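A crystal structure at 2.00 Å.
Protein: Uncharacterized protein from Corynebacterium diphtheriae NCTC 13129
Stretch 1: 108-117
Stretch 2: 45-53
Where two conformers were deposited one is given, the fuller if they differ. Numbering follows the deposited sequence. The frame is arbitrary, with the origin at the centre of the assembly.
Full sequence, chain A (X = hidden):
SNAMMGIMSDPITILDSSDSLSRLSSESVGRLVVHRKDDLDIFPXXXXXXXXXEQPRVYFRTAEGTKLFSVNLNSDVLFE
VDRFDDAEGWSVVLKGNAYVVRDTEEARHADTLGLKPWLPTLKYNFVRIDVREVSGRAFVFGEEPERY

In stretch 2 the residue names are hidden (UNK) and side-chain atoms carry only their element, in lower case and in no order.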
# COMPACT_ATOMS: atom_id res chain seq x y z
N ARG A 108 17.01 1.53 -22.12
CA ARG A 108 16.45 1.69 -23.46
C ARG A 108 15.23 0.78 -23.69
O ARG A 108 14.16 1.21 -24.15
CB ARG A 108 17.55 1.42 -24.48
CG ARG A 108 17.19 1.67 -25.91
CD ARG A 108 18.44 1.63 -26.83
NE ARG A 108 19.58 2.42 -26.34
CZ ARG A 108 20.86 1.98 -26.21
NH1 ARG A 108 21.20 0.73 -26.54
NH2 ARG A 108 21.80 2.81 -25.76
N HIS A 109 15.41 -0.49 -23.35
CA HIS A 109 14.34 -1.47 -23.25
C HIS A 109 13.16 -1.05 -22.31
O HIS A 109 12.02 -1.08 -22.72
CB HIS A 109 14.93 -2.82 -22.81
CG HIS A 109 13.90 -3.80 -22.36
ND1 HIS A 109 12.97 -4.34 -23.22
CD2 HIS A 109 13.61 -4.29 -21.13
CE1 HIS A 109 12.16 -5.13 -22.55
NE2 HIS A 109 12.54 -5.13 -21.28
N ALA A 110 13.45 -0.64 -21.09
CA ALA A 110 12.41 -0.17 -20.16
C ALA A 110 11.59 0.99 -20.76
O ALA A 110 10.38 1.07 -20.56
CB ALA A 110 13.02 0.23 -18.85
N ASP A 111 12.26 1.85 -21.53
CA ASP A 111 11.64 3.00 -22.18
C ASP A 111 10.66 2.66 -23.33
O ASP A 111 10.02 3.56 -23.88
CB ASP A 111 12.71 3.96 -22.67
CG ASP A 111 12.25 5.40 -22.65
OD1 ASP A 111 11.75 5.85 -21.59
OD2 ASP A 111 12.37 6.07 -23.69
N THR A 112 10.56 1.38 -23.70
CA THR A 112 9.65 0.98 -24.80
C THR A 112 8.37 0.35 -24.26
O THR A 112 7.47 -0.04 -25.02
CB THR A 112 10.31 -0.02 -25.77
OG1 THR A 112 10.59 -1.23 -25.06
CG2 THR A 112 11.59 0.54 -26.33
N LEU A 113 8.29 0.25 -22.93
CA LEU A 113 7.23 -0.51 -22.29
C LEU A 113 5.92 0.25 -22.04
O LEU A 113 4.95 -0.34 -21.58
CB LEU A 113 7.75 -1.13 -21.00
CG LEU A 113 8.91 -2.12 -21.19
CD1 LEU A 113 9.41 -2.61 -19.85
CD2 LEU A 113 8.52 -3.30 -22.08
N GLY A 114 5.91 1.55 -22.33
CA GLY A 114 4.68 2.35 -22.26
C GLY A 114 4.38 2.99 -20.91
O GLY A 114 3.20 3.15 -20.55
N LEU A 115 5.41 3.36 -20.13
CA LEU A 115 5.19 4.17 -18.93
C LEU A 115 4.79 5.57 -19.36
O LEU A 115 5.23 6.04 -20.40
CB LEU A 115 6.45 4.27 -18.10
CG LEU A 115 6.90 3.06 -17.31
CD1 LEU A 115 8.38 3.19 -17.02
CD2 LEU A 115 6.09 2.95 -16.01
N LYS A 116 3.97 6.25 -18.57
CA LYS A 116 3.52 7.59 -18.94
C LYS A 116 4.69 8.61 -19.00
O LYS A 116 5.44 8.75 -18.04
CB LYS A 116 2.44 8.08 -17.96
CG LYS A 116 1.05 7.49 -18.20
CD LYS A 116 0.76 6.34 -17.24
CE LYS A 116 -0.68 5.86 -17.35
NZ LYS A 116 -0.86 4.92 -18.49
N PRO A 117 4.85 9.32 -20.13
CA PRO A 117 5.92 10.33 -20.16
C PRO A 117 5.81 11.38 -19.03
O PRO A 117 4.71 11.82 -18.69
CB PRO A 117 5.73 11.00 -21.52
CG PRO A 117 5.02 9.97 -22.36
CD PRO A 117 4.10 9.27 -21.40
N UNK A 45 3.43 4.56 -7.51
CA UNK A 45 4.24 4.88 -8.69
C UNK A 45 3.49 4.38 -9.88
O UNK A 45 2.68 3.44 -9.73
c UNK A 45 6.49 4.76 -7.60
c UNK A 45 5.63 4.19 -8.66
c UNK A 45 5.54 2.61 -8.52
N UNK A 46 3.69 4.99 -11.05
CA UNK A 46 3.27 4.38 -12.33
C UNK A 46 4.32 3.30 -12.68
O UNK A 46 5.54 3.55 -12.64
n UNK A 46 2.13 7.64 -13.29
c UNK A 46 1.89 6.35 -13.31
c UNK A 46 3.12 5.42 -13.47
o UNK A 46 0.74 5.89 -13.21
N UNK A 47 3.86 2.11 -13.04
CA UNK A 47 4.75 0.96 -13.27
C UNK A 47 4.32 0.25 -14.56
O UNK A 47 3.18 0.44 -15.06
c UNK A 47 2.21 -2.86 -12.70
c UNK A 47 3.40 -2.15 -12.62
c UNK A 47 1.05 -1.06 -11.61
c UNK A 47 4.68 -0.04 -12.06
c UNK A 47 2.25 -0.32 -11.57
c UNK A 47 1.03 -2.33 -12.18
c UNK A 47 3.42 -0.85 -12.07
N UNK A 48 5.17 -0.62 -15.05
CA UNK A 48 4.77 -1.59 -16.06
C UNK A 48 5.35 -2.93 -15.63
O UNK A 48 6.43 -2.99 -15.03
c UNK A 48 4.43 -0.08 -18.09
c UNK A 48 6.81 -0.84 -17.50
c UNK A 48 5.28 -1.21 -17.50
N UNK A 49 4.61 -4.00 -15.94
CA UNK A 49 5.07 -5.36 -15.75
C UNK A 49 5.75 -5.85 -17.03
O UNK A 49 5.16 -5.78 -18.11
c UNK A 49 4.15 -7.75 -15.28
c UNK A 49 2.84 -8.53 -15.24
c UNK A 49 3.85 -6.26 -15.47
c UNK A 49 4.95 -7.96 -13.95
N UNK A 50 6.96 -6.37 -16.90
CA UNK A 50 7.75 -6.87 -18.03
C UNK A 50 7.94 -8.39 -17.86
O UNK A 50 8.35 -8.85 -16.80
c UNK A 50 9.93 -6.58 -19.34
o UNK A 50 11.17 -6.39 -19.33
o UNK A 50 9.34 -7.08 -20.31
c UNK A 50 9.11 -6.16 -18.11
N UNK A 51 7.70 -9.13 -18.94
CA UNK A 51 7.75 -10.60 -18.94
C UNK A 51 8.96 -11.24 -19.61
O UNK A 51 9.12 -12.46 -19.60
o UNK A 51 2.33 -11.92 -16.02
c UNK A 51 3.13 -10.93 -18.05
c UNK A 51 4.54 -12.32 -16.67
c UNK A 51 4.16 -10.74 -18.92
c UNK A 51 6.52 -11.14 -19.64
c UNK A 51 5.56 -12.13 -17.56
c UNK A 51 5.39 -11.33 -18.69
c UNK A 51 3.34 -11.72 -16.92
N UNK A 52 9.78 -10.34 -20.14
CA UNK A 52 10.77 -10.69 -21.16
C UNK A 52 11.99 -11.50 -20.67
O UNK A 52 12.75 -12.01 -21.49
c UNK A 52 11.25 -9.42 -21.87
o UNK A 52 10.21 -8.89 -22.68
N UNK A 53 12.17 -11.61 -19.35
CA UNK A 53 13.31 -12.37 -18.81
C UNK A 53 12.84 -13.74 -18.33
O UNK A 53 11.78 -14.22 -18.74
c UNK A 53 14.00 -11.59 -17.69

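Position 45 carries three side-chain carbons, one bearing the other two, and lies out of reach of stretch 1. A fork at CB with no further atoms is valine: V45, a compact, buried residue whose beta branching suits an extended strand.

At position 46 two carbons are followed by one oxygen and one nitrogen on the second; the side chain lies beside the aliphatic part of K116, and the backbone O is 3.5 Å from L115 CD2. The group is the amide of asparagine. N46 points toward stretch 1, and the setting is partly exposed, so an amide is tolerated here.

Position 47 has one carbon leading into a ring of six carbons without a heteroatom. The ring does not touch stretch 1, but the backbone C is 3.5 Å from L115 CD2. This is phenylalanine. F47 turns its CA-to-CB bond away from stretch 1 and is buried; a large apolar ring fits such a place.

Position 48 again shows three carbons forked at CB. One branch carbon lies near the CB of L113 and the CG of L115, the other near the O of L113. This is valine, V48, now directed toward stretch 1. Its CG2 lies 3.6 Å from L113 CB and 3.9 Å from L115 CG, while its CG1 is 3.5 Å from L113 O. A short, branched apolar side chain can meet both leucines without leaving the strand.

Position 49 has four carbons, forked at the second, and they stay clear of stretch 1: leucine. L49 points away, and an apolar side chain is at home on that side of the strand.

Position 50 has two carbons, the second carrying two oxygens, one of them close to H109 NE2: a carboxylate at aspartate length. D50 points toward stretch 1 and accepts a hydrogen bond from H109 NE2 to its OD2, 2.7 Å long and nearly straight at 171°. The oxygen sits at the ring edge, near the ring plane, as a good imidazole N-H bond requires.

Position 51 has one carbon and a six-carbon ring bearing an oxygen, and does not touch stretch 1: tyrosine. Y51 is exposed, where its hydroxyl can be left to solvent.

Position 52 has one carbon and one oxygen, the oxygen near the H109 ring, so it is serine. S52 OG is 4.2 Å from H109 CE1, a contact and not a hydrogen bond. It donates to D50 OD1 at 3.1 Å, and S52 N reaches the same D50 OD1 at 3.3 Å, steadying the carboxylate.

Position 53, with a single carbon and no contact, is alanine; the one methyl of A53 asks little of an exposed loop position.

The contact thus combines two elements. Alternation along the strand brings 46, 48 and 50 toward stretch 1. V48 packs against L113 and L115, whereas D50, held by S52, binds H109 in the helix. G114, with phi/psi of 89/32, takes backbone angles that call for glycine.

Stretch 2 (45-53) VNFVLDYSA
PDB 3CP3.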